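VirX1 (Cyanophage Syn10, PDB 6QGM) iodinates diverse substrates as a marine viral halogenase and probably relies on a reduced flavin, as other members of the tryptophan halogenase family do. Local coordinates at residues B[66-71]-B[163-168]; B[72-77]-B[520-525]; B[82-87]-B[273-278]; B[408-413]-B[467-472]. All coordinates share one frame; numbering follows the deposited sequence.

Contact 1: B[66-71]-B[163-168]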
loop_
_atom_site.group_PDB
_atom_site.type_symbol
_atom_site.label_atom_id
_atom_site.label_comp_id
_atom_site.label_asym_id
_atom_site.label_seq_id
_atom_site.Cartn_x
_atom_site.Cartn_y
_atom_site.Cartn_z
ATOM N N ASP B 66 -0.766 44.919 0.840
ATOM C CA ASP B 66 -2.161 45.420 0.729
ATOM C C ASP B 66 -3.033 44.931 1.890
ATOM O O ASP B 66 -3.726 45.775 2.505
ATOM C CB ASP B 66 -2.787 44.992 -0.598
ATOM C CG ASP B 66 -2.090 45.570 -1.824
ATOM O OD1 ASP B 66 -1.306 46.522 -1.685
ATOM O OD2 ASP B 66 -2.336 45.056 -2.918
ATOM N N TRP B 67 -3.025 43.625 2.164
ATOM C CA TRP B 67 -3.990 42.968 3.085
ATOM C C TRP B 67 -3.439 42.903 4.518
ATOM O O TRP B 67 -4.253 42.966 5.454
ATOM C CB TRP B 67 -4.412 41.592 2.549
ATOM C CG TRP B 67 -3.362 40.524 2.633
ATOM C CD1 TRP B 67 -2.504 40.123 1.647
ATOM C CD2 TRP B 67 -3.085 39.685 3.767
ATOM N NE1 TRP B 67 -1.706 39.108 2.099
ATOM C CE2 TRP B 67 -2.028 38.830 3.400
ATOM C CE3 TRP B 67 -3.596 39.600 5.067
ATOM C CZ2 TRP B 67 -1.516 37.871 4.273
ATOM C CZ3 TRP B 67 -3.069 38.671 5.935
ATOM C CH2 TRP B 67 -2.045 37.820 5.544
ATOM N N MET B 68 -2.122 42.808 4.711
ATOM C CA MET B 68 -1.542 42.563 6.061
ATOM C C MET B 68 -1.907 43.708 7.006
ATOM O O MET B 68 -2.413 43.473 8.095
ATOM C CB MET B 68 -0.031 42.351 6.006
ATOM C CG MET B 68 0.347 41.007 5.450
ATOM S SD MET B 68 2.092 40.562 5.502
ATOM C CE MET B 68 2.328 40.406 7.274
ATOM N N PRO B 69 -1.703 44.990 6.640
ATOM C CA PRO B 69 -2.027 46.090 7.544
ATOM C C PRO B 69 -3.519 46.197 7.868
ATOM O O PRO B 69 -3.844 46.628 8.937
ATOM C CB PRO B 69 -1.542 47.338 6.799
ATOM C CG PRO B 69 -0.551 46.795 5.798
ATOM C CD PRO B 69 -1.143 45.474 5.370
ATOM N N ALA B 70 -4.381 45.771 6.948
ATOM C CA ALA B 70 -5.854 45.850 7.097
ATOM C C ALA B 70 -6.365 44.881 8.176
ATOM O O ALA B 70 -7.522 45.024 8.577
ATOM C CB ALA B 70 -6.507 45.593 5.770
ATOM N N CYS B 71 -5.558 43.920 8.627
ATOM C CA CYS B 71 -5.973 42.965 9.685
ATOM C C CYS B 71 -4.844 42.679 10.681
ATOM O O CYS B 71 -4.770 41.527 11.162
ATOM C CB CYS B 71 -6.496 41.679 9.071
ATOM S SG CYS B 71 -5.311 40.788 8.027
ATOM N N THR B 163 7.279 31.576 4.300
ATOM C CA THR B 163 6.773 32.479 5.360
ATOM C C THR B 163 5.251 32.480 5.289
ATOM O O THR B 163 4.720 32.783 4.211
ATOM C CB THR B 163 7.355 33.889 5.242
ATOM O OG1 THR B 163 8.781 33.810 5.139
ATOM C CG2 THR B 163 7.013 34.733 6.442
ATOM N N ALA B 164 4.604 32.120 6.399
ATOM C CA ALA B 164 3.146 32.241 6.621
ATOM C C ALA B 164 2.885 33.467 7.511
ATOM O O ALA B 164 3.779 34.332 7.598
ATOM C CB ALA B 164 2.609 30.970 7.223
ATOM N N TYR B 165 1.707 33.551 8.150
ATOM C CA TYR B 165 1.150 34.818 8.704
ATOM C C TYR B 165 0.407 34.558 10.015
ATOM O O TYR B 165 -0.181 33.482 10.175
ATOM C CB TYR B 165 0.210 35.459 7.683
ATOM C CG TYR B 165 0.789 35.589 6.294
ATOM C CD1 TYR B 165 0.701 34.557 5.373
ATOM C CD2 TYR B 165 1.440 36.737 5.892
ATOM C CE1 TYR B 165 1.233 34.659 4.095
ATOM C CE2 TYR B 165 1.987 36.857 4.622
ATOM C CZ TYR B 165 1.874 35.822 3.718
ATOM O OH TYR B 165 2.398 35.954 2.468
ATOM N N HIS B 166 0.488 35.509 10.943
ATOM C CA HIS B 166 -0.460 35.720 12.075
ATOM C C HIS B 166 -1.475 36.773 11.631
ATOM O O HIS B 166 -1.034 37.812 11.140
ATOM C CB HIS B 166 0.280 36.168 13.346
ATOM C CG HIS B 166 1.366 35.238 13.771
ATOM N ND1 HIS B 166 2.696 35.598 13.754
ATOM C CD2 HIS B 166 1.330 33.981 14.244
ATOM C CE1 HIS B 166 3.425 34.608 14.215
ATOM N NE2 HIS B 166 2.605 33.599 14.531
ATOM N N ILE B 167 -2.771 36.503 11.746
ATOM C CA ILE B 167 -3.850 37.409 11.257
ATOM C C ILE B 167 -4.933 37.530 12.329
ATOM O O ILE B 167 -5.119 36.578 13.117
ATOM C CB ILE B 167 -4.420 36.895 9.919
ATOM C CG1 ILE B 167 -5.240 35.620 10.102
ATOM C CG2 ILE B 167 -3.300 36.700 8.888
ATOM C CD1 ILE B 167 -5.844 35.088 8.828
ATOM N N ASP B 168 -5.613 38.673 12.355
ATOM C CA ASP B 168 -6.948 38.839 12.982
ATOM C C ASP B 168 -7.949 38.334 11.941
ATOM O O ASP B 168 -8.108 39.010 10.903
ATOM C CB ASP B 168 -7.165 40.299 13.390
ATOM C CG ASP B 168 -8.556 40.664 13.891
ATOM O OD1 ASP B 168 -9.540 40.037 13.454
ATOM O OD2 ASP B 168 -8.654 41.596 14.694
#

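Contact 2: B[72-77]-B[520-525]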
loop_
_atom_site.group_PDB
_atom_site.type_symbol
_atom_site.label_atom_id
_atom_site.label_comp_id
_atom_site.label_asym_id
_atom_site.label_seq_id
_atom_site.Cartn_x
_atom_site.Cartn_y
_atom_site.Cartn_z
ATOM N N ASN B 72 -4.044 43.704 11.016
ATOM C CA ASN B 72 -3.004 43.653 12.075
ATOM C C ASN B 72 -2.142 42.404 11.909
ATOM O O ASN B 72 -1.729 41.821 12.938
ATOM C CB ASN B 72 -3.620 43.677 13.475
ATOM C CG ASN B 72 -4.151 45.039 13.828
ATOM O OD1 ASN B 72 -3.391 45.990 13.907
ATOM N ND2 ASN B 72 -5.449 45.146 14.020
ATOM N N ALA B 73 -1.857 42.013 10.668
ATOM C CA ALA B 73 -1.142 40.759 10.367
ATOM C C ALA B 73 0.333 40.965 10.686
ATOM O O ALA B 73 0.817 42.108 10.584
ATOM C CB ALA B 73 -1.347 40.353 8.930
ATOM N N THR B 74 1.001 39.896 11.107
ATOM C CA THR B 74 2.475 39.805 11.196
ATOM C C THR B 74 2.901 38.521 10.494
ATOM O O THR B 74 2.000 37.763 10.071
ATOM C CB THR B 74 2.962 39.910 12.647
ATOM O OG1 THR B 74 2.608 38.711 13.337
ATOM C CG2 THR B 74 2.405 41.120 13.360
ATOM N N TYR B 75 4.212 38.325 10.350
ATOM C CA TYR B 75 4.830 37.175 9.638
ATOM C C TYR B 75 5.107 36.049 10.631
ATOM O O TYR B 75 5.274 36.310 11.833
ATOM C CB TYR B 75 6.108 37.602 8.904
ATOM C CG TYR B 75 5.876 38.341 7.613
ATOM C CD1 TYR B 75 5.288 37.702 6.532
ATOM C CD2 TYR B 75 6.260 39.659 7.452
ATOM C CE1 TYR B 75 5.087 38.350 5.324
ATOM C CE2 TYR B 75 6.069 40.318 6.248
ATOM C CZ TYR B 75 5.477 39.663 5.185
ATOM O OH TYR B 75 5.264 40.289 4.000
ATOM N N LYS B 76 5.161 34.830 10.100
ATOM C CA LYS B 76 5.362 33.578 10.871
ATOM C C LYS B 76 6.276 32.626 10.082
ATOM O O LYS B 76 5.877 32.194 8.980
ATOM C CB LYS B 76 4.003 32.939 11.129
ATOM C CG LYS B 76 4.046 31.685 11.983
ATOM C CD LYS B 76 2.854 30.793 11.740
ATOM C CE LYS B 76 3.027 29.430 12.350
ATOM N NZ LYS B 76 1.914 28.549 11.946
ATOM N N ASN B 77 7.433 32.289 10.652
ATOM C CA ASN B 77 8.486 31.488 9.978
ATOM C C ASN B 77 8.580 30.084 10.595
ATOM O O ASN B 77 9.226 29.223 9.972
ATOM C CB ASN B 77 9.824 32.229 10.034
ATOM C CG ASN B 77 9.849 33.430 9.117
ATOM O OD1 ASN B 77 9.201 34.436 9.400
ATOM N ND2 ASN B 77 10.561 33.320 8.005
ATOM N N GLU B 520 11.013 45.585 12.505
ATOM C CA GLU B 520 11.683 46.496 11.538
ATOM C C GLU B 520 11.216 46.143 10.121
ATOM O O GLU B 520 10.833 47.068 9.395
ATOM C CB GLU B 520 13.203 46.409 11.658
ATOM C CG GLU B 520 13.764 47.043 12.918
ATOM C CD GLU B 520 15.252 46.801 13.133
ATOM O OE1 GLU B 520 15.762 45.769 12.642
ATOM O OE2 GLU B 520 15.931 47.727 13.697
ATOM N N PHE B 521 11.225 44.857 9.743
ATOM C CA PHE B 521 10.840 44.401 8.381
ATOM C C PHE B 521 9.402 44.841 8.109
ATOM O O PHE B 521 9.162 45.450 7.056
ATOM C CB PHE B 521 10.986 42.887 8.204
ATOM C CG PHE B 521 10.815 42.402 6.779
ATOM C CD1 PHE B 521 9.557 42.207 6.223
ATOM C CD2 PHE B 521 11.922 42.165 5.986
ATOM C CE1 PHE B 521 9.416 41.768 4.917
ATOM C CE2 PHE B 521 11.778 41.723 4.682
ATOM C CZ PHE B 521 10.529 41.526 4.152
ATOM N N LEU B 522 8.482 44.548 9.034
ATOM C CA LEU B 522 7.039 44.876 8.895
ATOM C C LEU B 522 6.899 46.394 8.730
ATOM O O LEU B 522 6.168 46.829 7.815
ATOM C CB LEU B 522 6.274 44.360 10.120
ATOM C CG LEU B 522 5.973 42.857 10.156
ATOM C CD1 LEU B 522 5.462 42.422 11.531
ATOM C CD2 LEU B 522 4.968 42.477 9.080
ATOM N N ARG B 523 7.592 47.160 9.577
ATOM C CA ARG B 523 7.500 48.641 9.631
ATOM C C ARG B 523 7.931 49.222 8.275
ATOM O O ARG B 523 7.206 50.094 7.753
ATOM C CB ARG B 523 8.362 49.185 10.773
ATOM C CG ARG B 523 8.239 50.688 10.984
ATOM C CD ARG B 523 9.323 51.202 11.906
ATOM N NE ARG B 523 10.615 50.965 11.289
ATOM C CZ ARG B 523 11.770 50.858 11.944
ATOM N NH1 ARG B 523 11.812 51.001 13.261
ATOM N NH2 ARG B 523 12.875 50.578 11.275
ATOM N N ASP B 524 9.045 48.727 7.719
ATOM C CA ASP B 524 9.725 49.307 6.530
ATOM C C ASP B 524 9.105 48.747 5.248
ATOM O O ASP B 524 8.899 49.547 4.326
ATOM C CB ASP B 524 11.233 49.087 6.614
ATOM C CG ASP B 524 11.861 49.772 7.816
ATOM O OD1 ASP B 524 11.359 50.851 8.198
ATOM O OD2 ASP B 524 12.840 49.214 8.377
ATOM N N GLU B 525 8.752 47.455 5.207
ATOM C CA GLU B 525 8.317 46.759 3.961
ATOM C C GLU B 525 6.789 46.755 3.804
ATOM O O GLU B 525 6.335 46.770 2.654
ATOM C CB GLU B 525 8.804 45.307 3.945
ATOM C CG GLU B 525 10.273 45.130 4.222
ATOM C CD GLU B 525 11.220 45.787 3.239
ATOM O OE1 GLU B 525 11.020 45.621 2.037
ATOM O OE2 GLU B 525 12.145 46.488 3.692
#

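Contact 3: B[82-87]-B[273-278]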
loop_
_atom_site.group_PDB
_atom_site.type_symbol
_atom_site.label_atom_id
_atom_site.label_comp_id
_atom_site.label_asym_id
_atom_site.label_seq_id
_atom_site.Cartn_x
_atom_site.Cartn_y
_atom_site.Cartn_z
ATOM N N THR B 82 7.657 25.327 23.362
ATOM C CA THR B 82 8.202 25.525 24.728
ATOM C C THR B 82 7.495 24.552 25.675
ATOM O O THR B 82 6.269 24.413 25.573
ATOM C CB THR B 82 8.059 26.985 25.173
ATOM O OG1 THR B 82 8.644 27.810 24.151
ATOM C CG2 THR B 82 8.682 27.256 26.525
ATOM N N ASN B 83 8.275 23.863 26.510
ATOM C CA ASN B 83 7.825 23.100 27.710
ATOM C C ASN B 83 7.202 21.744 27.328
ATOM O O ASN B 83 6.649 21.114 28.214
ATOM C CB ASN B 83 6.858 23.944 28.550
ATOM C CG ASN B 83 7.038 23.755 30.038
ATOM O OD1 ASN B 83 8.154 23.685 30.523
ATOM N ND2 ASN B 83 5.951 23.692 30.780
ATOM N N PHE B 84 7.354 21.274 26.087
ATOM C CA PHE B 84 6.621 20.103 25.540
ATOM C C PHE B 84 7.376 18.786 25.743
ATOM O O PHE B 84 6.702 17.743 25.855
ATOM C CB PHE B 84 6.317 20.272 24.052
ATOM C CG PHE B 84 4.871 20.592 23.768
ATOM C CD1 PHE B 84 4.434 21.908 23.736
ATOM C CD2 PHE B 84 3.954 19.577 23.536
ATOM C CE1 PHE B 84 3.105 22.200 23.487
ATOM C CE2 PHE B 84 2.627 19.872 23.278
ATOM C CZ PHE B 84 2.200 21.184 23.266
ATOM N N ARG B 85 8.705 18.792 25.741
ATOM C CA ARG B 85 9.498 17.535 25.824
ATOM C C ARG B 85 9.470 17.019 27.257
ATOM O O ARG B 85 9.103 15.844 27.454
ATOM C CB ARG B 85 10.952 17.714 25.383
ATOM C CG ARG B 85 11.743 16.411 25.429
ATOM C CD ARG B 85 13.167 16.465 24.898
ATOM N NE ARG B 85 14.031 17.363 25.680
ATOM C CZ ARG B 85 14.506 18.522 25.258
ATOM N NH1 ARG B 85 14.229 18.950 24.047
ATOM N NH2 ARG B 85 15.272 19.245 26.048
ATOM N N GLU B 86 9.828 17.878 28.210
ATOM C CA GLU B 86 10.215 17.473 29.586
ATOM C C GLU B 86 9.602 18.407 30.645
ATOM O O GLU B 86 9.763 18.104 31.833
ATOM C CB GLU B 86 11.741 17.488 29.621
ATOM C CG GLU B 86 12.368 16.502 30.569
ATOM C CD GLU B 86 13.866 16.719 30.644
ATOM O OE1 GLU B 86 14.493 16.842 29.538
ATOM O OE2 GLU B 86 14.398 16.786 31.790
ATOM N N GLY B 87 8.949 19.498 30.239
ATOM C CA GLY B 87 8.292 20.468 31.132
ATOM C C GLY B 87 9.274 21.315 31.931
ATOM O O GLY B 87 8.984 21.592 33.118
ATOM N N CYS B 273 3.873 27.593 21.294
ATOM C CA CYS B 273 2.966 26.621 21.941
ATOM C C CYS B 273 3.632 26.162 23.230
ATOM O O CYS B 273 4.644 25.466 23.165
ATOM C CB CYS B 273 2.686 25.467 20.990
ATOM S SG CYS B 273 2.092 26.029 19.372
ATOM N N HIS B 274 3.095 26.608 24.354
ATOM C CA HIS B 274 3.633 26.364 25.712
ATOM C C HIS B 274 2.813 25.258 26.381
ATOM O O HIS B 274 1.647 25.519 26.706
ATOM C CB HIS B 274 3.592 27.650 26.530
ATOM C CG HIS B 274 4.302 27.514 27.824
ATOM N ND1 HIS B 274 5.515 28.082 28.037
ATOM C CD2 HIS B 274 3.982 26.854 28.955
ATOM C CE1 HIS B 274 5.919 27.817 29.266
ATOM N NE2 HIS B 274 5.005 27.049 29.837
ATOM N N ALA B 275 3.390 24.071 26.584
ATOM C CA ALA B 275 2.697 22.939 27.236
ATOM C C ALA B 275 2.485 23.276 28.714
ATOM O O ALA B 275 3.461 23.705 29.372
ATOM C CB ALA B 275 3.478 21.675 27.067
ATOM N N MET B 276 1.252 23.095 29.191
ATOM C CA MET B 276 0.793 23.402 30.574
ATOM C C MET B 276 0.468 22.089 31.291
ATOM O O MET B 276 0.847 21.029 30.749
ATOM C CB MET B 276 -0.448 24.297 30.534
ATOM C CG MET B 276 -0.241 25.549 29.714
ATOM S SD MET B 276 0.386 26.884 30.703
ATOM C CE MET B 276 -1.120 27.410 31.529
ATOM N N LYS B 277 -0.197 22.139 32.451
ATOM C CA LYS B 277 -0.462 20.929 33.282
ATOM C C LYS B 277 -1.515 20.037 32.610
ATOM O O LYS B 277 -1.381 18.809 32.735
ATOM C CB LYS B 277 -0.864 21.319 34.712
ATOM C CG LYS B 277 0.270 21.898 35.549
ATOM C CD LYS B 277 -0.162 22.558 36.832
ATOM C CE LYS B 277 0.945 22.544 37.870
ATOM N NZ LYS B 277 0.583 23.333 39.071
ATOM N N ASN B 278 -2.491 20.631 31.909
ATOM C CA ASN B 278 -3.680 19.929 31.353
ATOM C C ASN B 278 -3.916 20.313 29.892
ATOM O O ASN B 278 -5.056 20.138 29.429
ATOM C CB ASN B 278 -4.943 20.208 32.178
ATOM C CG ASN B 278 -4.717 19.983 33.652
ATOM O OD1 ASN B 278 -4.682 18.849 34.119
ATOM N ND2 ASN B 278 -4.531 21.067 34.377
#

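Contact 4: B[408-413]-B[467-472]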
loop_
_atom_site.group_PDB
_atom_site.type_symbol
_atom_site.label_atom_id
_atom_site.label_comp_id
_atom_site.label_asym_id
_atom_site.label_seq_id
_atom_site.Cartn_x
_atom_site.Cartn_y
_atom_site.Cartn_z
ATOM N N ALA B 408 2.065 12.183 22.354
ATOM C CA ALA B 408 2.334 10.740 22.516
ATOM C C ALA B 408 3.800 10.492 22.891
ATOM O O ALA B 408 4.058 9.566 23.692
ATOM C CB ALA B 408 1.981 10.027 21.235
ATOM N N TYR B 409 4.715 11.283 22.320
ATOM C CA TYR B 409 6.182 11.069 22.391
ATOM C C TYR B 409 6.828 11.979 23.439
ATOM O O TYR B 409 8.040 11.872 23.610
ATOM C CB TYR B 409 6.781 11.247 20.998
ATOM C CG TYR B 409 6.445 10.110 20.077
ATOM C CD1 TYR B 409 7.056 8.877 20.238
ATOM C CD2 TYR B 409 5.500 10.244 19.073
ATOM C CE1 TYR B 409 6.780 7.812 19.397
ATOM C CE2 TYR B 409 5.180 9.182 18.244
ATOM C CZ TYR B 409 5.817 7.961 18.420
ATOM O OH TYR B 409 5.484 6.900 17.641
ATOM N N SER B 410 6.050 12.819 24.129
ATOM C CA SER B 410 6.564 13.696 25.211
ATOM C C SER B 410 7.186 12.838 26.313
ATOM O O SER B 410 6.788 11.653 26.452
ATOM C CB SER B 410 5.501 14.585 25.763
ATOM O OG SER B 410 5.995 15.311 26.878
ATOM N N MET B 411 8.125 13.418 27.067
ATOM C CA MET B 411 8.725 12.779 28.268
ATOM C C MET B 411 7.877 13.102 29.504
ATOM O O MET B 411 8.070 12.428 30.532
ATOM C CB MET B 411 10.166 13.236 28.497
ATOM C CG MET B 411 11.063 12.856 27.344
ATOM S SD MET B 411 12.814 13.161 27.664
ATOM C CE MET B 411 13.121 11.930 28.930
ATOM N N ARG B 412 6.956 14.067 29.406
ATOM C CA ARG B 412 6.170 14.573 30.561
ATOM C C ARG B 412 5.267 13.473 31.128
ATOM O O ARG B 412 4.473 12.874 30.381
ATOM C CB ARG B 412 5.344 15.789 30.152
ATOM C CG ARG B 412 6.213 16.975 29.777
ATOM C CD ARG B 412 5.399 18.235 29.632
ATOM N NE ARG B 412 4.749 18.582 30.890
ATOM C CZ ARG B 412 4.184 19.738 31.152
ATOM N NH1 ARG B 412 4.187 20.695 30.252
ATOM N NH2 ARG B 412 3.615 19.927 32.321
ATOM N N THR B 413 5.397 13.222 32.430
ATOM C CA THR B 413 4.500 12.373 33.242
ATOM C C THR B 413 4.252 13.075 34.575
ATOM O O THR B 413 3.909 12.390 35.533
ATOM C CB THR B 413 5.123 10.987 33.418
ATOM O OG1 THR B 413 6.325 11.159 34.158
ATOM C CG2 THR B 413 5.475 10.304 32.123
ATOM N N ALA B 467 12.391 14.516 16.919
ATOM C CA ALA B 467 13.737 15.104 17.153
ATOM C C ALA B 467 13.703 15.980 18.410
ATOM O O ALA B 467 14.569 15.773 19.298
ATOM C CB ALA B 467 14.206 15.904 15.960
ATOM N N GLY B 468 12.738 16.913 18.476
ATOM C CA GLY B 468 12.567 17.872 19.585
ATOM C C GLY B 468 12.233 17.176 20.883
ATOM O O GLY B 468 12.581 17.726 21.950
ATOM N N HIS B 469 11.570 16.021 20.813
ATOM C CA HIS B 469 11.203 15.214 22.007
ATOM C C HIS B 469 12.395 14.355 22.443
ATOM O O HIS B 469 12.268 13.666 23.454
ATOM C CB HIS B 469 9.958 14.370 21.722
ATOM C CG HIS B 469 8.669 15.099 21.907
ATOM N ND1 HIS B 469 8.470 16.019 22.918
ATOM C CD2 HIS B 469 7.493 15.018 21.243
ATOM C CE1 HIS B 469 7.237 16.480 22.851
ATOM N NE2 HIS B 469 6.613 15.880 21.826
ATOM N N GLY B 470 13.498 14.383 21.688
ATOM C CA GLY B 470 14.791 13.774 22.056
ATOM C C GLY B 470 14.957 12.369 21.508
ATOM O O GLY B 470 15.714 11.605 22.092
ATOM N N LEU B 471 14.307 12.048 20.400
ATOM C CA LEU B 471 14.479 10.739 19.714
ATOM C C LEU B 471 15.454 10.889 18.536
ATOM O O LEU B 471 15.562 11.971 17.989
ATOM C CB LEU B 471 13.104 10.231 19.264
ATOM C CG LEU B 471 12.091 9.974 20.372
ATOM C CD1 LEU B 471 10.670 10.050 19.845
ATOM C CD2 LEU B 471 12.336 8.637 21.023
ATOM N N ARG B 472 16.140 9.801 18.200
ATOM C CA ARG B 472 17.153 9.667 17.118
ATOM C C ARG B 472 16.878 8.405 16.310
ATOM O O ARG B 472 16.398 7.423 16.861
ATOM C CB ARG B 472 18.539 9.577 17.759
ATOM C CG ARG B 472 18.979 10.872 18.426
ATOM C CD ARG B 472 20.260 10.699 19.220
ATOM N NE ARG B 472 20.201 9.564 20.116
ATOM C CZ ARG B 472 19.421 9.485 21.189
ATOM N NH1 ARG B 472 18.608 10.475 21.504
ATOM N NH2 ARG B 472 19.441 8.403 21.945
#

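Contact 1: B[66-71]-B[163-168]
Aromatic packing carries most of the contact between 66-71 and 163-168. W67 presents the edge of its six-membered ring to the face of Y165, a T-shaped pair with ring centroids 5.0 Å apart and planes inclined at 64°. CZ2 of W67 does the touching: it lies above the Y165 ring, displaced toward the rim, 3.6 Å from Y165 CD2. The indole gets there because CG of W67 sits between the backbone N and the carbonyl carbon (chi1 72°). M68 adds a Met-aromatic contact from another direction, its SD lying near the plane of the Y165 ring, at the edge, 3.8 Å from Y165 CE2. Its CG meanwhile covers the centre of one face of the W67 indole, so M68 touches both rings.

The aliphatic part is smaller: CG2 of I167 meets the in-plane edge of the indole, 3.6 Å from W67 CZ3. Y165, I167 and D168 belong to strand 164-168, the central strand of a three-stranded antiparallel sheet, and the first segment leaves helix 64-67 to lie against it. Helix 52-59 packs on the same group through F53 and L57.

Polar contact is concentrated at the other end. D168 N donates to C71 O over 3.2 Å, with an N-H...O angle of 164° and the donor nearly along the C=O axis. D168 is also the N-cap of helix 169-181: its OD1 accepts from the L171 backbone N, while OD2 forms a salt bridge with R289. Y165 OH, at the far end of the ring, is hydrogen-bonded to D64 and N54.

Contact 2: B[72-77]-B[520-525]
Helix 518-527, close to the C terminus, packs against strand 74-76, an outermost strand of the three-stranded antiparallel sheet. The local axes approach to 9.3 Å, and their N-to-C directions differ by 131°, so the helix crosses the strand obliquely in a largely opposing sense.

L522 is the central side chain and uses both methyl branches. CD1 reaches T74, 3.7 Å from its CB and almost as near to its CG2. CD2 turns instead to the tyrosine ring, 3.5 Å from Y75 CD2, and the two side chains slide past each other in opposite directions. One residue earlier on the helix, F521 has its CG anti to the backbone N (chi1 -171°), which brings the ring across the CE2 rim of Y75, the two side chains crossing at about a right angle. F521 CE1 comes 3.9 Å from Y75 CE2; with centroids 5.9 Å apart and planes at 78°, the pair meets obliquely. E525 CG lies above the centre of one face of F521, a turn further along the helix.

Polar groups of the strand are met by other residues. T74 OG1 bonds to P285 O and Y75 OH to D64. No hydrogen bond joins 72-77 to 520-525 directly, so these two segments are held together by van der Waals packing of leucine methyls and ring carbons; the direction-specific bonds between strand and helix come from residues flanking 520-525, H518 NE2 to Y75 N and Y527 OH to A73 O.

Contact 3: B[82-87]-B[273-278]
Strands 78-82 and 270-275 run parallel as neighbours in a mixed sheet, and this contact lies where they end: T82 bridges to H274, after which the first segment turns away. A275 N donates to T82 O over 3.1 Å, in the carbonyl plane, whereas T82 N gives only a weak bond to C273 O.

N83, in a left-handed backbone conformation (phi 78°), carries the contact past the last bridge. Its CB lies over one face of the H274 imidazole, offset toward the rim and 4.0 Å from the ring centroid, a CH-pi contact. CG follows, 3.6 Å from A275 O. At the tip the two atoms part: OD1 accepts from the backbone N of G89, and ND2 donates to A275 O. The amide plane is inclined 32° to the imidazole, so the two groups are not flat on each other.

F84 takes the other flank. A275 CB sits over its ring face, 3.6 Å from the centroid, while C273 O lies near the ring plane at the edge. The straightest hydrogen bond across the segments is from N83 ND2 to A275 O, 2.9 Å long with an N-H...O angle of 172°.

Contact 4: B[408-413]-B[467-472]
Dense packing centres on H469, whose imidazole has the Y409-S410 backbone laid over one face. S410 CA is 3.8 Å from the ring centroid and only 16° off the normal, a CH-pi contact, and the Y409 carbonyl carbon covers another part of the same face toward the rim. Y409 CB lies 3.8 Å from H469 CD2. From there the tyrosine ring reaches L471, CD1 to CD1 at 3.8 Å, with the side chains crossing at about a right angle.

Two local motifs shape the segments. G470 N bonds back to A467 O in the Schellman motif ending helix 462-468, and S410 OG accepts from R412 N (3.0 Å, 166°), an ST turn; the same hydroxyl is hydrogen-bonded to F84 O and R85 O, tying the turn to 82-87.

The looser side is at M411, which is partly exposed and only brushes the second segment, CG to H469 O at 4.2 Å. Here R376 of the second subunit reaches in, its NH1 bonding to both Y409 O and H469 O.

Across the two segments themselves no hydrogen bond is found. H469 NE2 bonds to H406 O, consistent with a proton on NE2 and probably helping to set the ring's rotation, while a cationic group of the neighbouring subunit links the two segments' carbonyls.

How the contacts relate
From the N terminus, 66-71 and 72-77 follow without a gap, yet they close very different loops. Contact 1 closes first, at 163-168; contact 3, opened at 82-87, closes later at 273-278 and so crosses it. Contact 2 also crosses contact 1, but its loop runs on to 520-525 near the C terminus and encloses contacts 3 and 4. Contact 4 forms in series after contact 3. Two groups result. Contacts 1 and 2 share the three-stranded sheet, joined by H166 N to T74 O at 2.9 Å. Contacts 3 and 4, with centres 11 Å apart, tie the seven-stranded sheet to the loop after helix 382-408 and the end of helix 462-468, R85 O lying 2.6 Å from M411 N.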